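Local coordinates for enoyl-CoA hydratase subunit I (Geobacillus kaustophilus, PDB 2QQ3) that probably catalyses the reversible addition of water to the double bond of enoyl-CoA thioesters, as a member of the crotonase-like enoyl-CoA hydratase/isomerase family, at the interface of chains A and B. Numbering follows the deposited sequence. Chains: chain A/B, Enoyl-CoA hydratase subunit I.

The interface of chains A and B. Residues chain A 149, 217; chain B 215, 218-220.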
# COMPACT_ATOMS: atom_id res chain seq x y z
N LYS A 149 15.82 -0.39 2.73
CA LYS A 149 14.95 0.12 3.78
C LYS A 149 15.76 0.64 4.96
O LYS A 149 15.34 1.55 5.66
CB LYS A 149 13.97 -0.96 4.25
CG LYS A 149 12.90 -1.29 3.21
CD LYS A 149 11.79 -2.15 3.79
CE LYS A 149 10.81 -2.61 2.71
NZ LYS A 149 10.08 -1.48 2.06
N ASP A 217 6.69 -1.60 6.79
CA ASP A 217 5.83 -1.53 5.61
C ASP A 217 4.62 -0.59 5.74
O ASP A 217 4.49 0.38 4.99
CB ASP A 217 5.33 -2.94 5.27
CG ASP A 217 6.45 -3.97 5.21
OD1 ASP A 217 7.54 -3.64 4.70
OD2 ASP A 217 6.23 -5.12 5.66
N ALA B 215 12.06 -1.30 -3.42
CA ALA B 215 12.35 -1.39 -1.98
C ALA B 215 11.91 -0.15 -1.22
O ALA B 215 11.54 -0.23 -0.04
CB ALA B 215 13.84 -1.62 -1.76
N TYR B 218 7.43 -0.72 -1.94
CA TYR B 218 6.89 -2.04 -1.60
C TYR B 218 7.11 -2.57 -0.17
O TYR B 218 8.14 -2.32 0.45
CB TYR B 218 7.47 -3.09 -2.54
CG TYR B 218 7.00 -3.09 -3.98
CD1 TYR B 218 6.82 -1.91 -4.69
CD2 TYR B 218 6.79 -4.30 -4.65
CE1 TYR B 218 6.46 -1.93 -6.05
CE2 TYR B 218 6.44 -4.34 -5.98
CZ TYR B 218 6.28 -3.16 -6.68
OH TYR B 218 5.93 -3.23 -8.01
N PRO B 219 6.13 -3.33 0.35
CA PRO B 219 6.27 -3.91 1.69
C PRO B 219 7.35 -4.96 1.43
O PRO B 219 7.45 -5.47 0.31
CB PRO B 219 4.91 -4.56 1.94
CG PRO B 219 3.98 -3.71 1.15
CD PRO B 219 4.75 -3.48 -0.14
N LEU B 220 8.14 -5.30 2.45
CA LEU B 220 9.24 -6.25 2.30
C LEU B 220 8.96 -7.55 1.55
O LEU B 220 9.72 -7.94 0.67
CB LEU B 220 9.83 -6.58 3.68
CG LEU B 220 11.07 -7.48 3.70
CD1 LEU B 220 12.16 -6.89 2.81
CD2 LEU B 220 11.58 -7.62 5.13
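A:Lys149 meets B:Ala215 and B:Tyr218 of chain B, a worked example of an amine pairing with one carbonyl from the last turn of helix 202-217 (B:Ala215) and one from the residue just beyond it (B:Tyr218). From CB the chain runs almost straight: CG passes 3.7 Å from the carbonyl O of B:Ala215, and CE lies 3.5 Å from the carbonyl O of B:Tyr218, with CA of B:Leu220 as its apolar neighbour. At the tip a bend (chi4 -63°) turns NZ onto two acceptors. It donates to the carbonyl O of B:Tyr218 at 2.7 Å, sitting almost straight out from that carbonyl. It reaches the carbonyl O of B:Ala215 at 2.9 Å more obliquely, 19° from that carbonyl's plane. The helix end probably favours the positive charge. With the amine cut away by an alanine here, the carbonyls of B:Ala215 and B:Tyr218 would probably lose their donor from chain A and the turn between the helices be held less firmly.

A:Asp217 meets the start of the following helix, 220-234. Its carboxylate OD1 accepts a hydrogen bond from the backbone N of B:Leu220 at 2.9 Å, the donor standing above the carboxylate plane, and thereby caps the first turn of that helix. The A:Asp217 side chain crosses B:Pro219 at about a right angle, its CB 3.7 Å from the proline CB.

Helices 143-151 and 202-217 of chain A thus supply the amine and the carboxylate, which meet the turn joining helices 202-217 and 220-234 of chain B, one small patch of a subunit interface within the deposited hexamer.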